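Local coordinates for extracellular solute-binding protein, family 1 (Bifidobacterium longum subsp. infantis, PDB 6FTH) that probably binds human milk oligosaccharides outside the cell and hands them to an ABC transporter for import, at residues A[460-463]-A[464-468]; A[495-498]-A[499-503]; A[471-474]-A[475-479]; A[510-513]-A[514-518]; A[206-209]-A[210-214]. All coordinates share one frame; numbering follows the deposited sequence.

Interactions 1 and 3 lie on one long helix, 457-484. Interaction 2 lies at the end of helix 487-500 and interaction 4 on helix 503-518, the last helix of the chain. Interactions 1 and 4 are surface contacts. There, asparagine amides, a glutamine-aspartate pair and a CH-pi contact sit along helix sides. Interactions 2 and 3 are partly buried. They meet through V473, V474, L498 and L501, where helices 457-484 and 487-500 pack. Interaction 5 is the buried one. It is a loop leading into a short 3-10 segment, and it turns with side-chain hydroxyls and two waters. Its M214 touches T478 of interaction 3, and interaction 1 touches both 2 and 4.

Interaction 1. Residues A[460-463]-A[464-468]; sequences SNTL and TNNNA
T464 reaches back to S460 and N461 within the alpha helix 457-484. This is an i to i+4 and i to i+3 contact along one helix. The T464 hydroxyl stands between the backbone N and the carbonyl carbon (chi1 62°). That aims OG1 at two carbonyls, N461 O at 3.0 Å and S460 O at 3.2 Å. Its one proton could serve either. The CG2 branch lies close to S460 O.

Two residues on, T462 and N466 run side by side, with T462 CG2 3.7 Å from N466 ND2. The N466 amide has its polar partners in helix 503-518, at N506 and E505. L463 is buried and faces the same helix at N506 and W510. N467 folds its amide back over the preceding turn, where CG comes 3.0 Å from L463 O. With an alanine here, the carbonyl of L463 would probably lose this cover, and the touch on T233 would go.

On the exposed side N465 swings CG anti to its N (chi1 -152°), away from the preceding turn. A water there donates to N465 OD1 at 2.6 Å, and more weakly to N461 O at 3.3 Å.

Interaction 2. Residues A[495-498]-A[499-503]; sequences CKQL and DSLGL
L498 and L503 meet across the end of helix 487-500, and this is the tight, buried side. L498 CB lies 3.9 Å from L503 CD2, and the two side chains cross at an angle. L503 CG is anti to its backbone N (chi1 -179°), which leads CD2 back to the helix. L498 also packs on V473 and V474 of helix 457-484, and L246 and T247 lie against it. L501 lies over the last turn, with CG 3.3 Å from Q497 O, and it too leans on V473.

The solvent side is looser and polar. K496 points away, and its NZ forms a salt bridge with D492. D499 takes its side-chain bond from Q504 NE2, at the start of the next helix. S500 turns OG back along the helix and donates to Q497 O at 2.6 Å, a short bond from an exposed residue. The same carbonyl is met weakly by L501 N.

The backbone then closes the helix. L503 N donates to L498 O at 3.1 Å, and G502 N donates to D499 O at 3.0 Å. G502 has a positive phi of 99°. A side chain there would press on the carbonyl of L501. With these two bonds and its positive phi, G502 is the C-prime residue of a Schellman motif, and it also takes the N-cap position of helix 503-518.

Interaction 3. Residues A[471-474]-A[475-479]; sequences SNVV and MQKTA
M475, V474 and V473 carry this contact, each against a residue one turn away. M475 runs out extended and then bends at its last torsion (chi3 26°). Its CB lies 3.3 Å from S471 O, and CE curls back to 4.0 Å from the same oxygen. CE also touches S206.

V474 is buried and lies beside T478, with CG1 3.7 Å from T478 OG1. Two groups of T478 grip V474 O from opposite faces of its plane: OG1 at 2.7 Å and N at 2.8 Å. OG1 is also bonded to Y251 OH. A valine in place of T478 would probably leave V474 O with its backbone bond alone and deprive Y251 OH of this partner.

V473 sets CG1 anti to its backbone N, alongside K477 CG at 4.0 Å. The lysine bends away, and NZ pairs with E490. V474 also packs on Y494 and V473 on Q497, both of helix 487-500. This is the i to i+4 pattern of an amphipathic alpha helix, here 457-484, with a threonine hydroxyl bonded back to the preceding turn.

Interaction 4. Residues A[510-513]-A[514-518]; sequences WQKW and YDIYT
Y514 rests on the turn before it: CB is 3.1 Å from W510 O, and Q511 NE2 lies 3.7 Å from ring atom CD2. Its OH bonds to V445 O.

D515 takes the amide of Q511. NE2 donates to OD1 at 2.9 Å, on the syn side but 34° out of the carboxylate plane. The bond is bent, with an angle of 143° at the hydrogen. Q511 reaches it by bending at chi2, which folds its end back. NE2 also bonds to G240 O and OE1 to V242 N, so the whole amide is held. K519 forms a salt bridge with the same OD1.

I516 lays CD1 over one face of the W513 six-membered ring, 3.9 Å from the centroid. This is a CH-pi contact, offset toward the rim. K512 CG also runs beside I516. D459 holds W513 NE1 and K512 NZ.

Y517 crosses W513, with CE1 4.1 Å from CE3, and W513 O lies at the edge of the Y517 ring. These are i to i+3 and i to i+4 contacts of an alpha helix, 503-518, the last of the chain.

Interaction 5. Residues A[206-209]-A[210-214]; sequences SYFT and YYSPM
S212 OG is gripped from two sides: M214 N donates to it at 2.9 Å, and a water lies 2.7 Å away. The water also takes the N-H of T209, so it ties the two segments together. The bond from M214 N makes an ST turn, with OG set anti to the backbone N of S212 (chi1 174°).

Just before it the chain makes a type II beta turn from T209 to S212. S212 N closes it with a weak bond to T209 O. Y211 has a positive phi, 63°, as the third residue of this turn does. T209 adds a side-chain bond. OG1 donates to Y210 O at 2.8 Å, from above the carbonyl plane. A second water joins Y210 N to Y207 OH, each at 3.2 Å.

The M214 end is buried against two helices. M214 lies on Y251 and I255 of helix 249-263 and on T478 and M482 of helix 457-484. The F208 ring meets F245. It has S212 OG at its edge, and M214 CG comes 3.6 Å from F208 CE1.

Interaction 1. Residues A[460-463]-A[464-468]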
loop_
_atom_site.group_PDB
_atom_site.type_symbol
_atom_site.label_atom_id
_atom_site.label_comp_id
_atom_site.label_asym_id
_atom_site.label_seq_id
_atom_site.Cartn_x
_atom_site.Cartn_y
_atom_site.Cartn_z
ATOM N N SER A 460 -12.846 -4.561 16.210
ATOM C CA SER A 460 -12.445 -5.014 14.881
ATOM C C SER A 460 -13.470 -5.964 14.285
ATOM O O SER A 460 -13.826 -5.846 13.109
ATOM C CB SER A 460 -11.072 -5.678 14.954
ATOM O OG SER A 460 -10.068 -4.722 15.216
ATOM N N ASN A 461 -13.990 -6.892 15.087
ATOM C CA ASN A 461 -14.995 -7.809 14.579
ATOM C C ASN A 461 -16.291 -7.077 14.232
ATOM O O ASN A 461 -16.926 -7.369 13.215
ATOM C CB ASN A 461 -15.219 -8.951 15.577
ATOM C CG ASN A 461 -14.005 -9.883 15.670
ATOM O OD1 ASN A 461 -13.236 -10.018 14.729
ATOM N ND2 ASN A 461 -13.843 -10.519 16.818
ATOM N N THR A 462 -16.695 -6.101 15.045
ATOM C CA THR A 462 -17.866 -5.312 14.677
ATOM C C THR A 462 -17.650 -4.596 13.354
ATOM O O THR A 462 -18.511 -4.625 12.470
ATOM C CB THR A 462 -18.181 -4.293 15.767
ATOM O OG1 THR A 462 -18.527 -4.995 16.974
ATOM C CG2 THR A 462 -19.335 -3.398 15.340
ATOM N N LEU A 463 -16.507 -3.925 13.220
ATOM C CA LEU A 463 -16.201 -3.208 11.981
ATOM C C LEU A 463 -16.262 -4.131 10.782
ATOM O O LEU A 463 -16.925 -3.827 9.789
ATOM C CB LEU A 463 -14.822 -2.563 12.068
ATOM C CG LEU A 463 -14.695 -1.380 13.029
ATOM C CD1 LEU A 463 -13.247 -1.001 13.115
ATOM C CD2 LEU A 463 -15.525 -0.180 12.570
ATOM N N THR A 464 -15.567 -5.265 10.856
ATOM C CA THR A 464 -15.488 -6.163 9.709
ATOM C C THR A 464 -16.854 -6.752 9.374
ATOM O O THR A 464 -17.227 -6.855 8.196
ATOM C CB THR A 464 -14.466 -7.267 9.994
ATOM O OG1 THR A 464 -14.890 -8.037 11.111
ATOM C CG2 THR A 464 -13.126 -6.703 10.286
ATOM N N ASN A 465 -17.630 -7.126 10.394
ATOM C CA ASN A 465 -18.959 -7.670 10.144
ATOM C C ASN A 465 -19.841 -6.639 9.451
ATOM O O ASN A 465 -20.492 -6.934 8.442
ATOM C CB ASN A 465 -19.608 -8.147 11.446
ATOM C CG ASN A 465 -20.616 -9.297 11.227
ATOM O OD1 ASN A 465 -20.258 -10.482 11.283
ATOM N ND2 ASN A 465 -21.874 -8.948 10.973
ATOM N N ASN A 466 -19.878 -5.406 9.983
ATOM C CA ASN A 466 -20.681 -4.376 9.354
ATOM C C ASN A 466 -20.142 -4.040 7.963
ATOM O O ASN A 466 -20.920 -3.879 7.009
ATOM C CB ASN A 466 -20.682 -3.110 10.216
ATOM C CG ASN A 466 -21.486 -3.249 11.504
ATOM O OD1 ASN A 466 -22.258 -4.196 11.703
ATOM N ND2 ASN A 466 -21.319 -2.272 12.388
ATOM N N ASN A 467 -18.814 -3.918 7.831
ATOM C CA ASN A 467 -18.222 -3.581 6.534
ATOM C C ASN A 467 -18.566 -4.622 5.485
ATOM O O ASN A 467 -18.690 -4.285 4.306
ATOM C CB ASN A 467 -16.699 -3.478 6.608
ATOM C CG ASN A 467 -16.209 -2.215 7.306
ATOM O OD1 ASN A 467 -16.954 -1.240 7.469
ATOM N ND2 ASN A 467 -14.942 -2.222 7.699
ATOM N N ALA A 468 -18.703 -5.889 5.879
ATOM C CA ALA A 468 -18.998 -6.911 4.878
ATOM C C ALA A 468 -20.330 -6.636 4.202
ATOM O O ALA A 468 -20.480 -6.844 2.994
ATOM C CB ALA A 468 -18.989 -8.297 5.514
HETATM O O HOH W 1 -18.388 -10.349 13.144
#

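Interaction 2. Residues A[495-498]-A[499-503]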
loop_
_atom_site.group_PDB
_atom_site.type_symbol
_atom_site.label_atom_id
_atom_site.label_comp_id
_atom_site.label_asym_id
_atom_site.label_seq_id
_atom_site.Cartn_x
_atom_site.Cartn_y
_atom_site.Cartn_z
ATOM N N CYS A 495 -28.098 6.104 1.595
ATOM C CA CYS A 495 -27.526 6.575 2.854
ATOM C C CYS A 495 -28.248 5.936 4.033
ATOM O O CYS A 495 -27.616 5.463 4.980
ATOM C CB CYS A 495 -27.603 8.100 2.930
ATOM S SG CYS A 495 -26.445 8.956 1.818
ATOM N N LYS A 496 -29.571 5.865 3.964
ATOM C CA LYS A 496 -30.306 5.212 5.039
ATOM C C LYS A 496 -29.977 3.729 5.103
ATOM O O LYS A 496 -29.890 3.148 6.187
ATOM C CB LYS A 496 -31.799 5.428 4.824
ATOM C CG LYS A 496 -32.230 6.862 4.968
ATOM C CD LYS A 496 -33.678 6.997 4.511
ATOM C CE LYS A 496 -34.387 8.145 5.187
ATOM N NZ LYS A 496 -33.877 9.452 4.740
ATOM N N GLN A 497 -29.784 3.096 3.949
ATOM C CA GLN A 497 -29.437 1.684 3.943
ATOM C C GLN A 497 -28.101 1.437 4.638
ATOM O O GLN A 497 -27.967 0.489 5.420
ATOM C CB GLN A 497 -29.436 1.120 2.509
ATOM C CG GLN A 497 -29.228 -0.382 2.436
ATOM C CD GLN A 497 -29.381 -0.943 1.033
ATOM O OE1 GLN A 497 -29.434 -0.204 0.055
ATOM N NE2 GLN A 497 -29.468 -2.253 0.937
ATOM N N LEU A 498 -27.084 2.269 4.363
ATOM C CA LEU A 498 -25.788 2.061 5.010
ATOM C C LEU A 498 -25.894 2.249 6.517
ATOM O O LEU A 498 -25.288 1.497 7.290
ATOM C CB LEU A 498 -24.727 3.008 4.431
ATOM C CG LEU A 498 -24.446 2.836 2.922
ATOM C CD1 LEU A 498 -23.131 3.566 2.564
ATOM C CD2 LEU A 498 -24.365 1.362 2.501
ATOM N N ASP A 499 -26.690 3.222 6.943
ATOM C CA ASP A 499 -26.937 3.420 8.375
ATOM C C ASP A 499 -27.582 2.183 8.987
ATOM O O ASP A 499 -27.186 1.741 10.071
ATOM C CB ASP A 499 -27.829 4.640 8.585
ATOM C CG ASP A 499 -27.083 5.964 8.406
ATOM O OD1 ASP A 499 -25.865 5.934 8.150
ATOM O OD2 ASP A 499 -27.726 7.029 8.520
ATOM N N SER A 500 -28.541 1.574 8.279
ATOM C CA SER A 500 -29.184 0.361 8.775
ATOM C C SER A 500 -28.213 -0.803 8.897
ATOM O O SER A 500 -28.476 -1.737 9.657
ATOM C CB SER A 500 -30.331 -0.037 7.843
ATOM O OG SER A 500 -29.871 -0.715 6.685
ATOM N N LEU A 501 -27.093 -0.760 8.176
ATOM C CA LEU A 501 -26.059 -1.775 8.209
ATOM C C LEU A 501 -24.930 -1.445 9.182
ATOM O O LEU A 501 -23.940 -2.178 9.250
ATOM C CB LEU A 501 -25.527 -2.008 6.777
ATOM C CG LEU A 501 -26.579 -2.465 5.760
ATOM C CD1 LEU A 501 -25.981 -2.512 4.366
ATOM C CD2 LEU A 501 -27.084 -3.861 6.148
ATOM N N GLY A 502 -25.069 -0.368 9.956
ATOM C CA GLY A 502 -24.130 -0.064 11.015
ATOM C C GLY A 502 -23.076 0.973 10.681
ATOM O O GLY A 502 -22.114 1.097 11.435
ATOM N N LEU A 503 -23.210 1.697 9.557
ATOM C CA LEU A 503 -22.171 2.670 9.200
ATOM C C LEU A 503 -21.870 3.630 10.342
ATOM O O LEU A 503 -20.698 3.916 10.615
ATOM C CB LEU A 503 -22.559 3.443 7.944
ATOM C CG LEU A 503 -21.525 4.464 7.469
ATOM C CD1 LEU A 503 -20.251 3.762 7.147
ATOM C CD2 LEU A 503 -22.019 5.209 6.248
#

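Interaction 3. Residues A[471-474]-A[475-479]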
loop_
_atom_site.group_PDB
_atom_site.type_symbol
_atom_site.label_atom_id
_atom_site.label_comp_id
_atom_site.label_asym_id
_atom_site.label_seq_id
_atom_site.Cartn_x
_atom_site.Cartn_y
_atom_site.Cartn_z
ATOM N N SER A 471 -20.124 -3.031 2.240
ATOM C CA SER A 471 -19.337 -3.001 1.015
ATOM C C SER A 471 -20.126 -3.530 -0.172
ATOM O O SER A 471 -19.964 -3.024 -1.292
ATOM C CB SER A 471 -18.029 -3.758 1.206
ATOM O OG SER A 471 -18.237 -5.101 1.542
ATOM N N ASN A 472 -20.991 -4.527 0.046
ATOM C CA ASN A 472 -21.796 -5.049 -1.055
ATOM C C ASN A 472 -22.677 -3.958 -1.646
ATOM O O ASN A 472 -22.781 -3.822 -2.872
ATOM C CB ASN A 472 -22.683 -6.203 -0.587
ATOM C CG ASN A 472 -21.906 -7.430 -0.147
ATOM O OD1 ASN A 472 -20.831 -7.732 -0.660
ATOM N ND2 ASN A 472 -22.481 -8.169 0.804
ATOM N N VAL A 473 -23.323 -3.163 -0.791
ATOM C CA VAL A 473 -24.173 -2.083 -1.272
ATOM C C VAL A 473 -23.336 -1.023 -1.967
ATOM O O VAL A 473 -23.671 -0.571 -3.064
ATOM C CB VAL A 473 -24.994 -1.485 -0.112
ATOM C CG1 VAL A 473 -25.805 -0.266 -0.554
ATOM C CG2 VAL A 473 -25.893 -2.571 0.522
ATOM N N VAL A 474 -22.250 -0.590 -1.322
ATOM C CA VAL A 474 -21.440 0.496 -1.869
ATOM C C VAL A 474 -20.921 0.123 -3.251
ATOM O O VAL A 474 -20.993 0.926 -4.191
ATOM C CB VAL A 474 -20.284 0.846 -0.910
ATOM C CG1 VAL A 474 -19.306 1.846 -1.575
ATOM C CG2 VAL A 474 -20.807 1.468 0.378
ATOM N N MET A 475 -20.370 -1.084 -3.380
ATOM C CA MET A 475 -19.736 -1.483 -4.633
ATOM C C MET A 475 -20.771 -1.558 -5.747
ATOM O O MET A 475 -20.539 -1.064 -6.858
ATOM C CB MET A 475 -19.022 -2.824 -4.432
ATOM C CG MET A 475 -18.479 -3.495 -5.688
ATOM S SD MET A 475 -17.536 -5.028 -5.371
ATOM C CE MET A 475 -18.269 -5.572 -3.823
ATOM N N GLN A 476 -21.936 -2.146 -5.457
ATOM C CA GLN A 476 -22.973 -2.277 -6.472
ATOM C C GLN A 476 -23.516 -0.918 -6.887
ATOM O O GLN A 476 -23.602 -0.612 -8.082
ATOM C CB GLN A 476 -24.091 -3.185 -5.948
ATOM C CG GLN A 476 -25.168 -3.511 -6.970
ATOM C CD GLN A 476 -26.274 -2.468 -7.033
ATOM O OE1 GLN A 476 -26.540 -1.882 -8.091
ATOM N NE2 GLN A 476 -26.942 -2.245 -5.901
ATOM N N LYS A 477 -23.914 -0.084 -5.916
ATOM C CA LYS A 477 -24.507 1.196 -6.255
ATOM C C LYS A 477 -23.490 2.119 -6.906
ATOM O O LYS A 477 -23.816 2.829 -7.862
ATOM C CB LYS A 477 -25.113 1.865 -5.027
ATOM C CG LYS A 477 -26.211 1.041 -4.345
ATOM C CD LYS A 477 -27.611 1.454 -4.755
ATOM C CE LYS A 477 -27.799 1.471 -6.247
ATOM N NZ LYS A 477 -29.247 1.439 -6.632
ATOM N N THR A 478 -22.261 2.145 -6.391
ATOM C CA THR A 478 -21.273 3.054 -6.952
ATOM C C THR A 478 -21.016 2.736 -8.424
ATOM O O THR A 478 -21.046 3.633 -9.281
ATOM C CB THR A 478 -19.984 2.998 -6.130
ATOM O OG1 THR A 478 -20.249 3.409 -4.775
ATOM C CG2 THR A 478 -18.967 3.955 -6.712
ATOM N N ALA A 479 -20.810 1.454 -8.737
ATOM C CA ALA A 479 -20.524 1.078 -10.120
ATOM C C ALA A 479 -21.715 1.388 -11.017
ATOM O O ALA A 479 -21.553 1.915 -12.126
ATOM C CB ALA A 479 -20.159 -0.401 -10.201
#

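Interaction 4. Residues A[510-513]-A[514-518]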
loop_
_atom_site.group_PDB
_atom_site.type_symbol
_atom_site.label_atom_id
_atom_site.label_comp_id
_atom_site.label_asym_id
_atom_site.label_seq_id
_atom_site.Cartn_x
_atom_site.Cartn_y
_atom_site.Cartn_z
ATOM N N TRP A 510 -14.343 4.123 14.927
ATOM C CA TRP A 510 -13.099 4.694 14.430
ATOM C C TRP A 510 -12.771 5.990 15.158
ATOM O O TRP A 510 -11.604 6.250 15.461
ATOM C CB TRP A 510 -13.149 4.907 12.914
ATOM C CG TRP A 510 -12.782 3.672 12.162
ATOM C CD1 TRP A 510 -13.595 2.924 11.367
ATOM C CD2 TRP A 510 -11.483 3.049 12.125
ATOM N NE1 TRP A 510 -12.878 1.864 10.841
ATOM C CE2 TRP A 510 -11.594 1.916 11.305
ATOM C CE3 TRP A 510 -10.255 3.329 12.724
ATOM C CZ2 TRP A 510 -10.515 1.068 11.042
ATOM C CZ3 TRP A 510 -9.177 2.477 12.470
ATOM C CH2 TRP A 510 -9.321 1.361 11.637
ATOM N N GLN A 511 -13.779 6.816 15.455
ATOM C CA GLN A 511 -13.498 8.027 16.223
ATOM C C GLN A 511 -12.890 7.684 17.574
ATOM O O GLN A 511 -11.955 8.349 18.036
ATOM C CB GLN A 511 -14.758 8.856 16.427
ATOM C CG GLN A 511 -14.525 10.134 17.227
ATOM C CD GLN A 511 -13.927 11.259 16.391
ATOM O OE1 GLN A 511 -14.582 11.784 15.485
ATOM N NE2 GLN A 511 -12.703 11.660 16.722
ATOM N N LYS A 512 -13.441 6.680 18.246
ATOM C CA LYS A 512 -12.947 6.305 19.568
ATOM C C LYS A 512 -11.484 5.899 19.516
ATOM O O LYS A 512 -10.672 6.371 20.314
ATOM C CB LYS A 512 -13.791 5.158 20.122
ATOM C CG LYS A 512 -13.322 4.680 21.492
ATOM C CD LYS A 512 -14.196 3.598 22.047
ATOM C CE LYS A 512 -14.001 2.320 21.300
ATOM N NZ LYS A 512 -14.775 1.166 21.881
ATOM N N TRP A 513 -11.129 4.999 18.606
ATOM C CA TRP A 513 -9.740 4.535 18.568
ATOM C C TRP A 513 -8.810 5.620 18.047
ATOM O O TRP A 513 -7.679 5.764 18.525
ATOM C CB TRP A 513 -9.634 3.265 17.741
ATOM C CG TRP A 513 -10.261 2.123 18.469
ATOM C CD1 TRP A 513 -11.469 1.546 18.208
ATOM C CD2 TRP A 513 -9.767 1.503 19.660
ATOM N NE1 TRP A 513 -11.752 0.580 19.158
ATOM C CE2 TRP A 513 -10.727 0.549 20.064
ATOM C CE3 TRP A 513 -8.609 1.667 20.431
ATOM C CZ2 TRP A 513 -10.541 -0.269 21.182
ATOM C CZ3 TRP A 513 -8.430 0.856 21.548
ATOM C CH2 TRP A 513 -9.397 -0.097 21.912
ATOM N N TYR A 514 -9.279 6.410 17.082
ATOM C CA TYR A 514 -8.501 7.566 16.660
ATOM C C TYR A 514 -8.178 8.466 17.850
ATOM O O TYR A 514 -7.038 8.917 18.019
ATOM C CB TYR A 514 -9.294 8.304 15.596
ATOM C CG TYR A 514 -8.735 9.625 15.187
ATOM C CD1 TYR A 514 -7.765 9.731 14.183
ATOM C CD2 TYR A 514 -9.199 10.781 15.771
ATOM C CE1 TYR A 514 -7.260 10.970 13.792
ATOM C CE2 TYR A 514 -8.715 12.016 15.386
ATOM C CZ TYR A 514 -7.743 12.113 14.389
ATOM O OH TYR A 514 -7.267 13.369 14.030
ATOM N N ASP A 515 -9.170 8.735 18.688
ATOM C CA ASP A 515 -8.953 9.580 19.865
ATOM C C ASP A 515 -7.968 8.929 20.838
ATOM O O ASP A 515 -7.051 9.586 21.338
ATOM C CB ASP A 515 -10.289 9.864 20.558
ATOM C CG ASP A 515 -11.177 10.798 19.776
ATOM O OD1 ASP A 515 -10.699 11.446 18.823
ATOM O OD2 ASP A 515 -12.367 10.890 20.120
ATOM N N ILE A 516 -8.146 7.638 21.121
ATOM C CA ILE A 516 -7.249 6.929 22.044
ATOM C C ILE A 516 -5.801 7.059 21.584
ATOM O O ILE A 516 -4.897 7.336 22.387
ATOM C CB ILE A 516 -7.674 5.455 22.170
ATOM C CG1 ILE A 516 -8.960 5.342 23.006
ATOM C CG2 ILE A 516 -6.554 4.605 22.769
ATOM C CD1 ILE A 516 -9.600 3.955 22.980
ATOM N N TYR A 517 -5.561 6.869 20.279
ATOM C CA TYR A 517 -4.192 6.839 19.755
ATOM C C TYR A 517 -3.601 8.232 19.534
ATOM O O TYR A 517 -2.378 8.389 19.577
ATOM C CB TYR A 517 -4.156 6.076 18.431
ATOM C CG TYR A 517 -3.988 4.588 18.543
ATOM C CD1 TYR A 517 -5.083 3.734 18.626
ATOM C CD2 TYR A 517 -2.714 4.020 18.509
ATOM C CE1 TYR A 517 -4.904 2.357 18.696
ATOM C CE2 TYR A 517 -2.535 2.655 18.585
ATOM C CZ TYR A 517 -3.625 1.826 18.669
ATOM O OH TYR A 517 -3.404 0.463 18.725
ATOM N N THR A 518 -4.414 9.257 19.307
ATOM C CA THR A 518 -3.881 10.535 18.849
ATOM C C THR A 518 -4.099 11.695 19.800
ATOM O O THR A 518 -3.441 12.731 19.629
ATOM C CB THR A 518 -4.441 10.911 17.461
ATOM O OG1 THR A 518 -3.662 11.977 16.926
ATOM C CG2 THR A 518 -5.817 11.386 17.573
#

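Interaction 5. Residues A[206-209]-A[210-214]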
loop_
_atom_site.group_PDB
_atom_site.type_symbol
_atom_site.label_atom_id
_atom_site.label_comp_id
_atom_site.label_asym_id
_atom_site.label_seq_id
_atom_site.Cartn_x
_atom_site.Cartn_y
_atom_site.Cartn_z
ATOM N N SER A 206 -14.244 -4.869 -2.967
ATOM C CA SER A 206 -14.987 -4.755 -1.716
ATOM C C SER A 206 -14.388 -3.726 -0.769
ATOM O O SER A 206 -14.928 -3.500 0.320
ATOM C CB SER A 206 -15.044 -6.117 -1.028
ATOM O OG SER A 206 -13.739 -6.585 -0.791
ATOM N N TYR A 207 -13.281 -3.123 -1.166
ATOM C CA TYR A 207 -12.626 -2.027 -0.479
ATOM C C TYR A 207 -12.060 -1.134 -1.571
ATOM O O TYR A 207 -11.957 -1.560 -2.724
ATOM C CB TYR A 207 -11.472 -2.540 0.389
ATOM C CG TYR A 207 -10.374 -3.246 -0.392
ATOM C CD1 TYR A 207 -10.572 -4.523 -0.911
ATOM C CD2 TYR A 207 -9.154 -2.633 -0.622
ATOM C CE1 TYR A 207 -9.575 -5.157 -1.626
ATOM C CE2 TYR A 207 -8.156 -3.255 -1.339
ATOM C CZ TYR A 207 -8.371 -4.512 -1.834
ATOM O OH TYR A 207 -7.367 -5.115 -2.552
ATOM N N PHE A 208 -11.688 0.111 -1.221
ATOM C CA PHE A 208 -11.067 1.004 -2.199
ATOM C C PHE A 208 -9.607 0.604 -2.365
ATOM O O PHE A 208 -8.834 0.631 -1.400
ATOM C CB PHE A 208 -11.251 2.464 -1.787
ATOM C CG PHE A 208 -12.685 2.845 -1.717
ATOM C CD1 PHE A 208 -13.433 3.016 -2.873
ATOM C CD2 PHE A 208 -13.331 2.941 -0.492
ATOM C CE1 PHE A 208 -14.760 3.325 -2.819
ATOM C CE2 PHE A 208 -14.681 3.233 -0.432
ATOM C CZ PHE A 208 -15.408 3.423 -1.589
ATOM N N THR A 209 -9.251 0.176 -3.581
ATOM C CA THR A 209 -7.988 -0.497 -3.854
ATOM C C THR A 209 -6.878 0.510 -4.125
ATOM O O THR A 209 -7.111 1.710 -4.290
ATOM C CB THR A 209 -8.134 -1.417 -5.075
ATOM O OG1 THR A 209 -8.273 -0.621 -6.254
ATOM C CG2 THR A 209 -9.378 -2.334 -4.939
ATOM N N TYR A 210 -5.651 0.005 -4.216
ATOM C CA TYR A 210 -4.603 0.796 -4.831
ATOM C C TYR A 210 -5.103 1.314 -6.173
ATOM O O TYR A 210 -5.804 0.615 -6.913
ATOM C CB TYR A 210 -3.361 -0.055 -5.068
ATOM C CG TYR A 210 -2.404 -0.113 -3.909
ATOM C CD1 TYR A 210 -2.806 -0.599 -2.666
ATOM C CD2 TYR A 210 -1.088 0.324 -4.058
ATOM C CE1 TYR A 210 -1.916 -0.658 -1.606
ATOM C CE2 TYR A 210 -0.187 0.278 -2.998
ATOM C CZ TYR A 210 -0.614 -0.214 -1.774
ATOM O OH TYR A 210 0.279 -0.260 -0.725
ATOM N N TYR A 211 -4.776 2.554 -6.473
ATOM C CA TYR A 211 -5.071 3.167 -7.766
ATOM C C TYR A 211 -6.571 3.266 -8.025
ATOM O O TYR A 211 -7.016 3.366 -9.164
ATOM C CB TYR A 211 -4.330 2.470 -8.924
ATOM C CG TYR A 211 -2.972 1.891 -8.511
ATOM C CD1 TYR A 211 -2.047 2.646 -7.805
ATOM C CD2 TYR A 211 -2.648 0.552 -8.776
ATOM C CE1 TYR A 211 -0.852 2.098 -7.373
ATOM C CE2 TYR A 211 -1.454 0.008 -8.362
ATOM C CZ TYR A 211 -0.559 0.778 -7.656
ATOM O OH TYR A 211 0.633 0.260 -7.211
ATOM N N SER A 212 -7.354 3.315 -6.952
ATOM C CA SER A 212 -8.797 3.403 -7.067
ATOM C C SER A 212 -9.209 4.675 -7.807
ATOM O O SER A 212 -8.625 5.740 -7.572
ATOM C CB SER A 212 -9.391 3.480 -5.663
ATOM O OG SER A 212 -10.788 3.703 -5.724
ATOM N N PRO A 213 -10.261 4.624 -8.642
ATOM C CA PRO A 213 -10.831 5.868 -9.182
ATOM C C PRO A 213 -11.217 6.840 -8.079
ATOM O O PRO A 213 -11.280 8.051 -8.321
ATOM C CB PRO A 213 -12.074 5.406 -9.970
ATOM C CG PRO A 213 -12.370 3.990 -9.473
ATOM C CD PRO A 213 -11.015 3.430 -9.059
ATOM N N MET A 214 -11.472 6.333 -6.871
ATOM C CA MET A 214 -11.877 7.247 -5.797
ATOM C C MET A 214 -10.726 8.060 -5.255
ATOM O O MET A 214 -10.907 8.840 -4.319
ATOM C CB MET A 214 -12.607 6.500 -4.682
ATOM C CG MET A 214 -13.904 5.880 -5.141
ATOM S SD MET A 214 -14.887 7.087 -6.027
ATOM C CE MET A 214 -16.205 6.092 -6.742
HETATM O O HOH W 2 -5.215 -3.116 -3.710
HETATM O O HOH W 3 -11.538 1.123 -5.582
#